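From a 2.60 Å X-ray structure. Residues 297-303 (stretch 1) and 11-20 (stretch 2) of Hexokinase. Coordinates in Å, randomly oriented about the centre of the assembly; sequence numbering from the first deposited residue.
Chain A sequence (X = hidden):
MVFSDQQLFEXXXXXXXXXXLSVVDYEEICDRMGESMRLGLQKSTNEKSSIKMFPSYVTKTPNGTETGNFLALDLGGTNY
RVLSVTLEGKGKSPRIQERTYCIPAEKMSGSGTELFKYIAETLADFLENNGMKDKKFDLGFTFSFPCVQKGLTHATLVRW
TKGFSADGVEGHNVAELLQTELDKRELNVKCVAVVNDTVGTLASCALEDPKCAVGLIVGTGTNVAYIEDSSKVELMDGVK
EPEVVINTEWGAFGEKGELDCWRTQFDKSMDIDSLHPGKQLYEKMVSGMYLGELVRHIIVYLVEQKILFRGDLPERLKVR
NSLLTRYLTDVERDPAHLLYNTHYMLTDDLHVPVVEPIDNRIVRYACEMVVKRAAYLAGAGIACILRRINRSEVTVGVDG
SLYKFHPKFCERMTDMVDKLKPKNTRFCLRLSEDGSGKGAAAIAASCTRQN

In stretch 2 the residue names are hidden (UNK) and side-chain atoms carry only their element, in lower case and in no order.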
ATOM      1  N   HIS A 297       2.974  19.387  -6.577  1.00 13.06           N
ATOM      2  CA  HIS A 297       4.249  20.017  -6.274  1.00 11.99           C
ATOM      3  C   HIS A 297       4.946  20.484  -7.532  1.00 12.53           C
ATOM      4  O   HIS A 297       5.457  21.583  -7.571  1.00 15.15           O
ATOM      5  CB  HIS A 297       5.146  19.088  -5.467  1.00 10.26           C
ATOM      6  CG  HIS A 297       4.898  19.167  -3.998  1.00  9.33           C
ATOM      7  ND1 HIS A 297       3.832  18.544  -3.391  1.00 12.84           N
ATOM      8  CD2 HIS A 297       5.525  19.868  -3.029  1.00 10.74           C
ATOM      9  CE1 HIS A 297       3.806  18.861  -2.109  1.00 11.80           C
ATOM     10  NE2 HIS A 297       4.827  19.666  -1.864  1.00 11.81           N
ATOM     11  N   ILE A 298       4.949  19.660  -8.567  1.00 12.97           N
ATOM     12  CA  ILE A 298       5.576  20.042  -9.814  1.00 14.19           C
ATOM     13  C   ILE A 298       4.863  21.290 -10.330  1.00 16.16           C
ATOM     14  O   ILE A 298       5.504  22.296 -10.627  1.00 17.14           O
ATOM     15  CB  ILE A 298       5.480  18.902 -10.852  1.00 15.27           C
ATOM     16  CG1 ILE A 298       6.236  17.669 -10.343  1.00 13.08           C
ATOM     17  CG2 ILE A 298       6.029  19.375 -12.199  1.00 13.59           C
ATOM     18  CD1 ILE A 298       5.684  16.352 -10.832  1.00 10.39           C
ATOM     19  N   ILE A 299       3.532  21.231 -10.392  1.00 18.44           N
ATOM     20  CA  ILE A 299       2.712  22.353 -10.851  1.00 18.92           C
ATOM     21  C   ILE A 299       3.075  23.617 -10.092  1.00 18.60           C
ATOM     22  O   ILE A 299       3.644  24.537 -10.681  1.00 20.57           O
ATOM     23  CB  ILE A 299       1.197  22.060 -10.723  1.00 20.05           C
ATOM     24  CG1 ILE A 299       0.800  20.975 -11.728  1.00 19.90           C
ATOM     25  CG2 ILE A 299       0.381  23.318 -11.016  1.00 18.88           C
ATOM     26  CD1 ILE A 299      -0.650  20.557 -11.619  1.00 21.30           C
ATOM     27  N   VAL A 300       2.763  23.669  -8.801  1.00 16.16           N
ATOM     28  CA  VAL A 300       3.108  24.840  -7.985  1.00 17.10           C
ATOM     29  C   VAL A 300       4.533  25.382  -8.318  1.00 16.84           C
ATOM     30  O   VAL A 300       4.735  26.601  -8.416  1.00 17.10           O
ATOM     31  CB  VAL A 300       2.954  24.519  -6.479  1.00 17.33           C
ATOM     32  CG1 VAL A 300       3.629  25.572  -5.622  1.00 16.39           C
ATOM     33  CG2 VAL A 300       1.480  24.431  -6.129  1.00 16.25           C
ATOM     34  N   TYR A 301       5.489  24.483  -8.562  1.00 15.10           N
ATOM     35  CA  TYR A 301       6.842  24.889  -8.927  1.00 14.55           C
ATOM     36  C   TYR A 301       6.821  25.556 -10.302  1.00 16.79           C
ATOM     37  O   TYR A 301       7.402  26.629 -10.500  1.00 16.26           O
ATOM     38  CB  TYR A 301       7.780  23.683  -8.991  1.00 14.06           C
ATOM     39  CG  TYR A 301       9.111  24.013  -9.625  1.00 16.46           C
ATOM     40  CD1 TYR A 301       9.979  24.930  -9.032  1.00 16.42           C
ATOM     41  CD2 TYR A 301       9.495  23.436 -10.844  1.00 18.74           C
ATOM     42  CE1 TYR A 301      11.197  25.267  -9.632  1.00 18.18           C
ATOM     43  CE2 TYR A 301      10.715  23.773 -11.455  1.00 18.11           C
ATOM     44  CZ  TYR A 301      11.555  24.689 -10.838  1.00 17.74           C
ATOM     45  OH  TYR A 301      12.752  25.024 -11.416  1.00 18.69           O
ATOM     46  N   LEU A 302       6.182  24.888 -11.262  1.00 19.19           N
ATOM     47  CA  LEU A 302       6.066  25.375 -12.634  1.00 18.88           C
ATOM     48  C   LEU A 302       5.371  26.725 -12.684  1.00 19.79           C
ATOM     49  O   LEU A 302       5.639  27.524 -13.577  1.00 19.10           O
ATOM     50  CB  LEU A 302       5.259  24.386 -13.477  1.00 19.19           C
ATOM     51  CG  LEU A 302       5.950  23.125 -13.975  1.00 20.45           C
ATOM     52  CD1 LEU A 302       4.915  22.123 -14.502  1.00 17.35           C
ATOM     53  CD2 LEU A 302       6.982  23.510 -15.037  1.00 17.85           C
ATOM     54  N   VAL A 303       4.453  26.958 -11.752  1.00 19.63           N
ATOM     55  CA  VAL A 303       3.723  28.212 -11.706  1.00 22.78           C
ATOM     56  C   VAL A 303       4.583  29.366 -11.214  1.00 23.07           C
ATOM     57  O   VAL A 303       4.429  30.494 -11.694  1.00 26.28           O
ATOM     58  CB  VAL A 303       2.409  28.093 -10.872  1.00 24.31           C
ATOM     59  CG1 VAL A 303       2.021  29.431 -10.269  1.00 22.94           C
ATOM     60  CG2 VAL A 303       1.273  27.596 -11.762  1.00 23.14           C
ATOM     61  N   UNK A  11      10.874  23.146 -21.638  1.00 22.74           N
ATOM     62  CA  UNK A  11      11.398  23.463 -20.307  1.00 21.13           C
ATOM     63  C   UNK A  11      10.880  22.377 -19.357  1.00 22.02           C
ATOM     64  O   UNK A  11      11.643  21.799 -18.558  1.00 20.89           O
ATOM     65  c   UNK A  11      10.799  27.267 -20.214  1.00 25.08           C
ATOM     66  c   UNK A  11      10.884  24.816 -19.832  1.00 21.02           C
ATOM     67  n   UNK A  11      10.920  29.740 -20.755  1.00 27.45           N
ATOM     68  c   UNK A  11      11.616  28.418 -20.822  1.00 25.43           C
ATOM     69  c   UNK A  11      11.429  25.953 -20.609  1.00 23.76           C
ATOM     70  N   UNK A  12       9.579  22.091 -19.460  1.00 21.20           N
ATOM     71  CA  UNK A  12       8.954  21.075 -18.624  1.00 19.24           C
ATOM     72  C   UNK A  12       9.684  19.740 -18.824  1.00 20.23           C
ATOM     73  O   UNK A  12       9.884  18.981 -17.868  1.00 22.61           O
ATOM     74  c   UNK A  12       6.738  22.227 -18.658  1.00 15.10           C
ATOM     75  c   UNK A  12       7.439  20.930 -18.934  1.00 17.08           C
ATOM     76  c   UNK A  12       6.820  19.819 -18.102  1.00 13.90           C
ATOM     77  N   UNK A  13      10.120  19.462 -20.042  1.00 15.79           N
ATOM     78  CA  UNK A  13      10.828  18.217 -20.264  1.00 17.18           C
ATOM     79  C   UNK A  13      12.139  18.170 -19.478  1.00 18.67           C
ATOM     80  O   UNK A  13      12.413  17.216 -18.754  1.00 21.33           O
ATOM     81  c   UNK A  13      11.093  17.993 -21.750  1.00 16.83           C
ATOM     82  c   UNK A  13       9.769  17.708 -22.456  1.00 17.23           C
ATOM     83  c   UNK A  13      12.080  16.829 -21.946  1.00 18.35           C
ATOM     84  N   UNK A  14      12.896  19.255 -19.557  1.00 20.37           N
ATOM     85  CA  UNK A  14      14.184  19.372 -18.896  1.00 18.58           C
ATOM     86  C   UNK A  14      14.078  19.313 -17.365  1.00 18.26           C
ATOM     87  O   UNK A  14      14.940  18.739 -16.688  1.00 18.72           O
ATOM     88  c   UNK A  14      16.362  20.637 -19.374  1.00 21.90           C
ATOM     89  o   UNK A  14      16.180  18.970 -21.085  1.00 23.63           O
ATOM     90  c   UNK A  14      14.848  20.673 -19.364  1.00 18.97           C
ATOM     91  o   UNK A  14      18.081  19.077 -19.932  1.00 23.14           O
ATOM     92  c   UNK A  14      16.915  19.481 -20.192  1.00 23.83           C
ATOM     93  N   UNK A  15      13.008  19.885 -16.830  1.00 17.38           N
ATOM     94  CA  UNK A  15      12.779  19.919 -15.383  1.00 17.69           C
ATOM     95  C   UNK A  15      12.352  18.534 -14.888  1.00 19.28           C
ATOM     96  O   UNK A  15      12.848  18.039 -13.860  1.00 19.27           O
ATOM     97  c   UNK A  15      12.252  22.393 -15.432  1.00 13.67           C
ATOM     98  c   UNK A  15      11.707  21.019 -15.029  1.00 16.91           C
ATOM     99  c   UNK A  15      11.319  20.981 -13.543  1.00 12.45           C
ATOM    100  c   UNK A  15      11.207  23.396 -15.784  1.00 11.63           C
ATOM    101  N   UNK A  16      11.464  17.891 -15.649  1.00 20.72           N
ATOM    102  CA  UNK A  16      10.970  16.559 -15.301  1.00 20.64           C
ATOM    103  C   UNK A  16      11.875  15.418 -15.755  1.00 19.57           C
ATOM    104  O   UNK A  16      11.588  14.252 -15.505  1.00 19.23           O
ATOM    105  c   UNK A  16       8.573  17.268 -13.731  1.00 17.86           C
ATOM    106  c   UNK A  16       9.554  16.359 -15.832  1.00 19.81           C
ATOM    107  c   UNK A  16       7.197  17.046 -15.781  1.00 19.57           C
ATOM    108  c   UNK A  16       8.559  17.354 -15.246  1.00 18.95           C
ATOM    109  N   UNK A  17      13.011  15.755 -16.349  1.00 19.77           N
ATOM    110  CA  UNK A  17      13.942  14.728 -16.809  1.00 19.66           C
ATOM    111  C   UNK A  17      14.437  13.794 -15.687  1.00 17.54           C
ATOM    112  O   UNK A  17      14.566  12.594 -15.895  1.00 18.06           O
ATOM    113  n   UNK A  17      18.394  14.533 -21.345  1.00 23.42           N
ATOM    114  c   UNK A  17      17.488  14.047 -20.271  1.00 22.80           C
ATOM    115  c   UNK A  17      15.104  15.354 -17.596  1.00 20.89           C
ATOM    116  c   UNK A  17      16.605  15.099 -19.612  1.00 18.05           C
ATOM    117  c   UNK A  17      15.740  14.403 -18.589  1.00 20.52           C
ATOM    118  N   UNK A  18      14.663  14.314 -14.469  1.00 16.33           N
ATOM    119  CA  UNK A  18      15.127  13.436 -13.394  1.00 17.04           C
ATOM    120  C   UNK A  18      14.162  12.319 -13.048  1.00 17.81           C
ATOM    121  O   UNK A  18      14.504  11.469 -12.235  1.00 18.18           O
ATOM    122  c   UNK A  18      15.762  15.610 -12.894  1.00 17.08           C
ATOM    123  c   UNK A  18      14.773  15.714 -14.042  1.00 17.29           C
ATOM    124  c   UNK A  18      15.300  14.393 -12.224  1.00 15.49           C
ATOM    125  N   UNK A  19      12.935  12.380 -13.583  1.00 18.25           N
ATOM    126  CA  UNK A  19      11.918  11.336 -13.363  1.00 16.04           C
ATOM    127  C   UNK A  19      12.059  10.241 -14.415  1.00 16.32           C
ATOM    128  O   UNK A  19      11.601   9.128 -14.203  1.00 15.95           O
ATOM    129  c   UNK A  19      10.498  11.887 -13.475  1.00 13.82           C
ATOM    130  c   UNK A  19      10.427  14.010 -12.161  1.00 13.11           C
ATOM    131  c   UNK A  19       8.737  12.893 -10.283  1.00 15.65           C
ATOM    132  c   UNK A  19       9.209  12.121 -11.359  1.00 13.38           C
ATOM    133  c   UNK A  19      10.051  12.679 -12.301  1.00 13.03           C
ATOM    134  c   UNK A  19       9.122  14.231 -10.160  1.00 12.79           C
ATOM    135  c   UNK A  19       9.968  14.783 -11.103  1.00 11.36           C
ATOM    136  N   UNK A  20      12.633  10.590 -15.565  1.00 16.20           N
ATOM    137  CA  UNK A  20      12.824   9.658 -16.667  1.00 18.34           C
ATOM    138  C   UNK A  20      13.981   8.680 -16.411  1.00 19.69           C
ATOM    139  O   UNK A  20      15.073   8.826 -16.964  1.00 21.46           O
ATOM    140  o   UNK A  20      12.433   8.476 -19.208  1.00 23.85           O
ATOM    141  o   UNK A  20      13.925   9.799 -20.095  1.00 23.62           O
ATOM    142  c   UNK A  20      13.144   9.502 -19.174  1.00 21.39           C
ATOM    143  c   UNK A  20      13.055  10.420 -17.972  1.00 18.15           C
TER

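Position 11 carries four carbons in a row ending in nitrogen, an unbranched chain that makes no contact with stretch 1. It is Lys 11: its CA-to-CB bond points toward the other helix, but the end of the chain leads away, leaving the amine exposed.

Position 12 has three carbons, the first carrying the other two, and one of these meets the side chain of Leu 302. This is Val 12, with CG2 3.8 Å from CD2 of Leu 302; a short branched side chain suits this buried place, where the CA atoms of the two residues are 7.9 Å apart.

Position 13 repeats the three-carbon fork but lies out of reach of stretch 1. It is Val 13, partly exposed, where a small apolar side chain is easily placed.

Position 14 shows three carbons, the third bearing two oxygens. This carboxylate is Glu 14, exposed and also out of reach, so its charge need not be buried in the apolar contact.

At position 15 there are four carbons, forked at the first, with one arm two carbons long, touching Tyr 301 and Leu 302. That fork makes it Ile 15, an apolar residue suited to these neighbours. Its CG2 lies 3.5 Å from CE2 of Tyr 301, at the edge of the ring and near its plane, while its CD1 is 4.3 Å from CD2 of Leu 302.

Position 16 also has four carbons, but forked at the second, and touches Ile 298. It is Leu 16. Although its CA-to-CB bond points sideways, the end of the side chain comes nearer, its outlying fork bringing CD2 to 3.6 Å from CG2 of Ile 298.

Position 17, out of reach of stretch 1, has four carbons in a row and a terminal nitrogen: Lys 17, extended, its charge exposed. At position 18 three carbons close a ring onto the backbone nitrogen, without contact to stretch 1, giving Pro 18, whose phi of -61° fits the 3-10 segment.

Position 19 has one carbon followed by a six-carbon ring, with no oxygen, and approaches Ile 298. It is Phe 19, a buried apolar ring whose CZ is 4.1 Å from CD1 of Ile 298. Position 20, out of reach, has two carbons, the second carrying two oxygens: Asp 20, its charge on an exposed site.

The contact is wholly apolar, with no hydrogen bonds across it, and buries 278 Å², both sides summed. The helix axes, at 129° and 12.1 Å at closest approach, leave room for side chains to fill the gap.

Stretch 2, residues 11-20: KVVEILKPFD
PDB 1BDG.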